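PDB 4AW7: beta-porphyranase A from Bacteroides plebeius, which hydrolyses the sulfated red-seaweed polysaccharide porphyran at its beta-D-galactose-(1->4)-alpha-L-galactose-6-sulfate linkages, releasing mostly a disaccharide. Local coordinates for residues 245-250 with 298-303; 252-257 with 266-271; 95-100 with 185-190. All blocks are in the same frame, centred on the assembly; numbering follows the deposited sequence.

Along the chain contact 3 comes first and closes before contact 1 opens, while contact 2 falls between the two segments of contact 1. Contacts 1 and 2 share helix 245-262 and have centres about 12 Å apart: contact 1 joins its start to the next helix, 293-305, and contact 2 joins its middle to strand 268-276. That strand and strands 99-101 and 189-195 of contact 3 belong to one curled parallel sheet, although the centres of contacts 2 and 3 are about 24 Å apart and their nearest atoms about 7 Å. Contacts 1 and 2 pack one helix against another and the barrel sheet; contact 3 joins the lead-ins to two strands, away from the active site.

Contact 1 (245-250 with 298-303); sequences SNSEAV and NHFLFN
The carboxylate of Glu248 and the side-chain amide of Asn303 meet as stacked plates, their planes 15° apart, with Glu248 OE2 3.2 Å from Asn303 CG. The two side chains come from opposite directions, and Asn303 has CG anti to its own N (chi1 170°), which sends the amide across to helix 245-262.

Hydrogen bonding is modest: Asn303 ND2 gives Ser247 OG a weak bond of 2.9 Å, bent to 124° at the hydrogen, and Ser247 OG has its stronger partner in Gly244 O. A water lies 2.8 Å from Glu248 OE1 and 2.9 Å from Asn303 O, bridging the helices.

Charge dominates at Glu248 OE1, which forms salt bridges with Arg307 and Arg508; Arg307 also bonds Asn303 OD1. Replacing Glu248 by an alanine removes the carboxylate, which would probably cost both arginines this salt-bridge partner and uncover one face of the Asn303 amide.

The apolar part is an edge contact, Ser247 CB lying in the ring plane of Phe300, 3.9 Å from CE1.

The axes of 245-250 and 298-303 come within 10.5 Å of each other; Leu230 of strand 225-233 touches Ser247 and Phe300, while Met550 of strand 546-555 packs on Glu248.

Contact 2 (252-257 with 266-271); sequences DMVEAY and KPLAIS
Glu255 OE2, salt-bridged to Arg307 NH1, lies 3.6 Å from Leu268 CD1, a van der Waals contact in which a methyl covers a carboxylate oxygen. The other oxygen, Glu255 OE1, is hydrogen-bonded to Tyr477 OH, so separate partners on the two oxygens restrict rotation of the carboxylate. Arg307 also forms a salt bridge with Asp252, one helical turn earlier, and the pair of acids is likely to stabilise the charge of the arginine. No hydrogen bond crosses between 252-257 and 266-271; what joins them directly is the forked end of Leu268.

One prong, CD1, meets the acid, and the other, CD2, lies 3.8 Å from Val254 CG1. Val254 has CG1 anti to its backbone N (chi1 174°), which puts that methyl on the side facing the strand. The directions differ at the two prongs: the Val254 and Leu268 side chains run antiparallel, side by side, while Glu255 lies roughly perpendicular to Leu268.

The topology is a beta-alpha-beta crossover of the parallel barrel sheet: helix 245-262 connects strand 225-233 to its parallel neighbour 268-276, and Leu268 stands on the helix-facing side at the start of the second strand. Phe226, on the first strand, touches Val254 too. Farther along strand 268-276 is Glu272, the inferred nucleophile.

Backbone bonds place Leu268 in the sheet, through Asn310 and Phe312, and Ala269 bonds Phe226 and Val228 on another strand. The closest pair of CA atoms across the contact belongs to Glu255 and Lys266, 7.0 Å apart.

Contact 3 (95-100 with 185-190); sequences SGNISV and NGKMKV
Lys187 stretches from the turn before strand 189-195 to Ile98, just ahead of strand 99-101, at the starts of two strands of the parallel barrel sheet. These strands are not partners: each pairs in parallel with strand 136-142, which runs between them. Backbone bonds from Ser99 to Glu135 and Val137, and from Lys189 to Glu139 and Phe141, bear this out. The lysine thus links segments leading into two strands that are not direct neighbours.

The close part of the contact is polar. Lys187 NZ donates to Ile98 O over 2.8 Å, and the chain reaches it because it runs extended beyond CG. Ile98 is buried, its side chain touching Arg183 and Leu184. Ile98 and Met188 both touch Val137 of the middle strand.

The looser part lies toward solvent. Val100, exposed, is crossed at a slant by the aliphatic stem of Lys187, with Val100 CG2 3.9 Å from Lys187 CB and 4.1 Å from Lys187 CD. Asn97, also exposed, contributes little: its OD1 stands 4.5 Å from Lys187 NZ, too far for a bond. Val100 in addition touches Glu139.

The turn that presents the lysine passes through Gly186, whose phi of 92° would jam a side chain against the carbonyl of Asn185. At the far end of the lysine, the ammonium nitrogen lies in the carbonyl plane of Ile98, on a lone pair of O, with a C=O...N angle of 141°.

Contact 1 (245-250 with 298-303)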
# COMPACT_ATOMS: atom_id res chain seq x y z
N SER A 245 7.87 -2.77 -9.38
CA SER A 245 9.12 -2.81 -8.62
C SER A 245 9.42 -1.53 -7.87
O SER A 245 10.06 -1.58 -6.82
CB SER A 245 10.30 -3.18 -9.51
OG SER A 245 10.80 -2.08 -10.25
N ASN A 246 9.00 -0.36 -8.37
CA ASN A 246 9.31 0.87 -7.63
C ASN A 246 8.59 0.92 -6.29
O ASN A 246 9.22 1.15 -5.27
CB ASN A 246 8.97 2.11 -8.47
CG ASN A 246 9.09 3.38 -7.71
OD1 ASN A 246 8.08 3.90 -7.21
ND2 ASN A 246 10.32 3.88 -7.55
N SER A 247 7.27 0.68 -6.29
CA SER A 247 6.54 0.70 -5.02
C SER A 247 7.09 -0.36 -4.09
O SER A 247 7.09 -0.18 -2.87
CB SER A 247 5.03 0.51 -5.24
OG SER A 247 4.68 -0.71 -5.85
N GLU A 248 7.49 -1.52 -4.63
CA GLU A 248 8.08 -2.55 -3.80
C GLU A 248 9.33 -2.06 -3.07
O GLU A 248 9.53 -2.32 -1.90
CB GLU A 248 8.36 -3.82 -4.61
CG GLU A 248 7.12 -4.49 -5.25
CD GLU A 248 6.23 -5.33 -4.35
OE1 GLU A 248 6.51 -5.48 -3.15
OE2 GLU A 248 5.24 -5.86 -4.93
N ALA A 249 10.21 -1.36 -3.81
CA ALA A 249 11.42 -0.76 -3.23
C ALA A 249 11.09 0.34 -2.24
O ALA A 249 11.77 0.49 -1.23
CB ALA A 249 12.36 -0.22 -4.30
N VAL A 250 10.11 1.18 -2.56
CA VAL A 250 9.70 2.28 -1.69
C VAL A 250 9.31 1.74 -0.30
O VAL A 250 9.76 2.25 0.74
CB VAL A 250 8.55 3.07 -2.33
CG1 VAL A 250 7.83 3.94 -1.29
CG2 VAL A 250 9.09 3.93 -3.49
N ASN A 298 -5.75 -2.28 -8.95
CA ASN A 298 -5.39 -3.69 -9.05
C ASN A 298 -3.89 -3.93 -9.00
O ASN A 298 -3.40 -4.83 -8.31
CB ASN A 298 -6.02 -4.30 -10.29
CG ASN A 298 -7.49 -4.66 -10.09
OD1 ASN A 298 -7.87 -5.13 -9.01
ND2 ASN A 298 -8.32 -4.45 -11.13
N HIS A 299 -3.11 -3.13 -9.74
CA HIS A 299 -1.68 -3.41 -9.75
C HIS A 299 -1.03 -3.26 -8.38
O HIS A 299 -0.15 -4.03 -7.98
CB HIS A 299 -0.94 -2.51 -10.74
CG HIS A 299 -1.32 -2.71 -12.17
ND1 HIS A 299 -1.48 -3.95 -12.75
CD2 HIS A 299 -1.49 -1.81 -13.16
CE1 HIS A 299 -1.75 -3.79 -14.04
NE2 HIS A 299 -1.76 -2.50 -14.31
N PHE A 300 -1.45 -2.25 -7.62
CA PHE A 300 -0.93 -2.04 -6.28
C PHE A 300 -1.48 -3.07 -5.28
O PHE A 300 -0.78 -3.46 -4.35
CB PHE A 300 -1.25 -0.64 -5.74
CG PHE A 300 -0.44 0.46 -6.37
CD1 PHE A 300 0.96 0.50 -6.27
CD2 PHE A 300 -1.07 1.49 -7.03
CE1 PHE A 300 1.65 1.53 -6.83
CE2 PHE A 300 -0.37 2.55 -7.59
CZ PHE A 300 1.00 2.57 -7.52
N LEU A 301 -2.71 -3.50 -5.47
CA LEU A 301 -3.38 -4.36 -4.52
C LEU A 301 -2.59 -5.63 -4.25
O LEU A 301 -2.48 -6.07 -3.13
CB LEU A 301 -4.78 -4.71 -5.02
CG LEU A 301 -5.62 -5.66 -4.19
CD1 LEU A 301 -5.94 -5.06 -2.80
CD2 LEU A 301 -6.91 -5.99 -4.94
N PHE A 302 -2.05 -6.24 -5.30
CA PHE A 302 -1.38 -7.52 -5.11
C PHE A 302 -0.12 -7.37 -4.28
O PHE A 302 0.17 -8.23 -3.42
CB PHE A 302 -1.04 -8.17 -6.47
CG PHE A 302 -2.23 -8.78 -7.21
CD1 PHE A 302 -3.24 -7.98 -7.76
CD2 PHE A 302 -2.34 -10.15 -7.37
CE1 PHE A 302 -4.32 -8.53 -8.40
CE2 PHE A 302 -3.40 -10.70 -8.03
CZ PHE A 302 -4.40 -9.89 -8.55
N ASN A 303 0.65 -6.29 -4.48
CA ASN A 303 1.81 -5.91 -3.64
C ASN A 303 1.35 -5.85 -2.20
O ASN A 303 1.93 -6.45 -1.29
CB ASN A 303 2.32 -4.52 -4.18
CG ASN A 303 3.38 -3.83 -3.32
OD1 ASN A 303 3.64 -4.19 -2.16
ND2 ASN A 303 4.03 -2.77 -3.90
O HOH W 1 4.77 -7.07 -1.66

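Contact 2 (252-257 with 266-271)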
# COMPACT_ATOMS: atom_id res chain seq x y z
N ASP A 252 9.82 -1.45 0.87
CA ASP A 252 10.92 -2.20 1.46
C ASP A 252 11.91 -1.29 2.17
O ASP A 252 12.46 -1.69 3.20
CB ASP A 252 11.67 -3.01 0.40
CG ASP A 252 11.03 -4.33 0.05
OD1 ASP A 252 9.84 -4.56 0.38
OD2 ASP A 252 11.73 -5.20 -0.55
N MET A 253 12.15 -0.08 1.67
CA MET A 253 13.13 0.78 2.34
C MET A 253 12.67 1.21 3.72
O MET A 253 13.45 1.29 4.66
CB MET A 253 13.51 1.98 1.51
CG MET A 253 14.82 2.62 1.95
SD MET A 253 15.43 3.79 0.69
CE MET A 253 17.07 4.12 1.37
N VAL A 254 11.38 1.55 3.80
CA VAL A 254 10.78 1.92 5.10
C VAL A 254 10.94 0.76 6.10
O VAL A 254 11.35 0.96 7.23
CB VAL A 254 9.33 2.38 4.94
CG1 VAL A 254 8.66 2.63 6.28
CG2 VAL A 254 9.25 3.60 4.05
N GLU A 255 10.59 -0.45 5.66
CA GLU A 255 10.71 -1.62 6.54
C GLU A 255 12.17 -1.85 6.95
O GLU A 255 12.47 -2.13 8.12
CB GLU A 255 10.17 -2.87 5.83
CG GLU A 255 8.69 -2.86 5.59
CD GLU A 255 8.17 -4.10 4.85
OE1 GLU A 255 8.94 -5.06 4.65
OE2 GLU A 255 6.95 -4.20 4.49
N ALA A 256 13.07 -1.80 5.96
CA ALA A 256 14.47 -2.10 6.20
C ALA A 256 15.08 -1.12 7.19
O ALA A 256 15.82 -1.55 8.10
CB ALA A 256 15.22 -2.07 4.87
N TYR A 257 14.76 0.17 7.09
CA TYR A 257 15.30 1.13 8.05
C TYR A 257 14.63 1.01 9.40
O TYR A 257 15.30 1.12 10.44
CB TYR A 257 15.26 2.54 7.50
CG TYR A 257 16.01 3.52 8.37
CD1 TYR A 257 17.36 3.36 8.58
CD2 TYR A 257 15.36 4.57 8.99
CE1 TYR A 257 18.06 4.23 9.41
CE2 TYR A 257 16.03 5.47 9.81
CZ TYR A 257 17.38 5.28 10.04
OH TYR A 257 18.10 6.16 10.85
N LYS A 266 7.85 -1.64 11.72
CA LYS A 266 6.55 -1.15 12.16
C LYS A 266 5.58 -1.23 10.98
O LYS A 266 5.99 -1.13 9.81
CB LYS A 266 6.60 0.29 12.66
CG LYS A 266 7.50 0.45 13.88
CD LYS A 266 7.29 1.79 14.59
CE LYS A 266 8.15 1.93 15.86
NZ LYS A 266 7.75 3.07 16.74
N PRO A 267 4.29 -1.39 11.27
CA PRO A 267 3.34 -1.52 10.18
C PRO A 267 3.29 -0.30 9.27
O PRO A 267 3.53 0.82 9.68
CB PRO A 267 2.01 -1.76 10.90
CG PRO A 267 2.42 -2.44 12.16
CD PRO A 267 3.65 -1.66 12.56
N LEU A 268 2.92 -0.56 8.03
CA LEU A 268 2.66 0.43 7.02
C LEU A 268 1.20 0.77 6.90
O LEU A 268 0.33 -0.03 7.21
CB LEU A 268 3.15 -0.11 5.67
CG LEU A 268 4.57 -0.60 5.65
CD1 LEU A 268 4.83 -1.32 4.29
CD2 LEU A 268 5.61 0.47 5.94
N ALA A 269 0.92 1.96 6.41
CA ALA A 269 -0.44 2.35 6.04
C ALA A 269 -0.37 3.07 4.71
O ALA A 269 0.40 4.04 4.57
CB ALA A 269 -1.07 3.23 7.11
N ILE A 270 -1.07 2.57 3.69
CA ILE A 270 -1.08 3.19 2.38
C ILE A 270 -2.36 4.00 2.31
O ILE A 270 -3.42 3.51 1.95
CB ILE A 270 -0.94 2.17 1.22
CG1 ILE A 270 0.22 1.21 1.47
CG2 ILE A 270 -0.85 2.90 -0.11
CD1 ILE A 270 1.60 1.93 1.72
N SER A 271 -2.26 5.25 2.78
CA SER A 271 -3.47 6.02 3.02
C SER A 271 -4.14 6.56 1.76
O SER A 271 -5.28 7.01 1.82
CB SER A 271 -3.21 7.12 4.07
OG SER A 271 -2.08 7.89 3.71

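Contact 3 (95-100 with 185-190)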
# COMPACT_ATOMS: atom_id res chain seq x y z
N SER A 95 -15.88 11.30 30.33
CA SER A 95 -15.12 10.22 30.95
C SER A 95 -15.75 8.85 30.73
O SER A 95 -15.33 7.86 31.32
CB SER A 95 -15.05 10.49 32.45
OG SER A 95 -16.35 10.73 32.96
N GLY A 96 -16.73 8.78 29.83
CA GLY A 96 -17.35 7.51 29.49
C GLY A 96 -16.51 6.65 28.55
O GLY A 96 -15.34 6.92 28.28
N ASN A 97 -17.13 5.59 28.05
CA ASN A 97 -16.50 4.64 27.14
C ASN A 97 -16.11 5.33 25.83
O ASN A 97 -16.85 6.17 25.30
CB ASN A 97 -17.46 3.46 26.84
CG ASN A 97 -16.89 2.45 25.86
OD1 ASN A 97 -16.00 1.66 26.22
ND2 ASN A 97 -17.38 2.48 24.61
N ILE A 98 -14.94 4.96 25.32
CA ILE A 98 -14.51 5.40 23.99
C ILE A 98 -14.60 4.21 23.05
O ILE A 98 -13.95 3.19 23.22
CB ILE A 98 -13.09 5.97 24.00
CG1 ILE A 98 -12.99 7.13 24.98
CG2 ILE A 98 -12.71 6.41 22.58
CD1 ILE A 98 -11.64 7.80 25.04
N SER A 99 -15.41 4.39 22.02
CA SER A 99 -15.47 3.43 20.93
C SER A 99 -14.59 3.91 19.78
O SER A 99 -14.31 5.10 19.65
CB SER A 99 -16.88 3.30 20.42
OG SER A 99 -17.73 2.64 21.34
N VAL A 100 -14.20 2.95 18.94
CA VAL A 100 -13.27 3.19 17.84
C VAL A 100 -13.94 2.90 16.50
O VAL A 100 -14.44 1.78 16.30
CB VAL A 100 -12.03 2.32 17.97
CG1 VAL A 100 -11.11 2.55 16.80
CG2 VAL A 100 -11.29 2.58 19.28
N ASN A 185 -4.38 5.09 24.54
CA ASN A 185 -3.26 4.21 24.24
C ASN A 185 -3.80 2.80 23.99
O ASN A 185 -4.56 2.25 24.80
CB ASN A 185 -2.26 4.21 25.41
CG ASN A 185 -0.92 3.52 25.08
OD1 ASN A 185 -0.36 2.81 25.91
ND2 ASN A 185 -0.42 3.73 23.88
N GLY A 186 -3.42 2.23 22.85
CA GLY A 186 -3.92 0.93 22.43
C GLY A 186 -5.16 0.97 21.55
O GLY A 186 -5.45 -0.03 20.87
N LYS A 187 -5.93 2.06 21.60
CA LYS A 187 -7.15 2.25 20.82
C LYS A 187 -6.93 3.02 19.52
O LYS A 187 -7.45 2.64 18.47
CB LYS A 187 -8.23 2.98 21.62
CG LYS A 187 -8.89 2.08 22.57
CD LYS A 187 -10.07 2.69 23.21
CE LYS A 187 -10.72 1.61 24.04
NZ LYS A 187 -11.82 2.18 24.74
N MET A 188 -6.15 4.08 19.60
CA MET A 188 -5.81 4.88 18.42
C MET A 188 -4.41 4.62 18.02
O MET A 188 -3.52 4.59 18.85
CB MET A 188 -5.90 6.37 18.74
CG MET A 188 -7.27 6.80 19.08
SD MET A 188 -7.41 8.59 19.26
CE MET A 188 -6.82 9.07 17.63
N LYS A 189 -4.19 4.47 16.74
CA LYS A 189 -2.85 4.32 16.18
C LYS A 189 -2.48 5.58 15.44
O LYS A 189 -3.26 6.11 14.68
CB LYS A 189 -2.81 3.16 15.21
CG LYS A 189 -3.18 1.83 15.78
CD LYS A 189 -2.31 1.31 16.84
CE LYS A 189 -3.05 0.21 17.66
NZ LYS A 189 -3.75 -0.74 16.78
N VAL A 190 -1.26 6.07 15.70
CA VAL A 190 -0.76 7.27 15.07
C VAL A 190 0.20 6.89 13.95
O VAL A 190 1.10 6.10 14.17
CB VAL A 190 -0.13 8.24 16.11
CG1 VAL A 190 0.28 9.52 15.42
CG2 VAL A 190 -1.09 8.52 17.26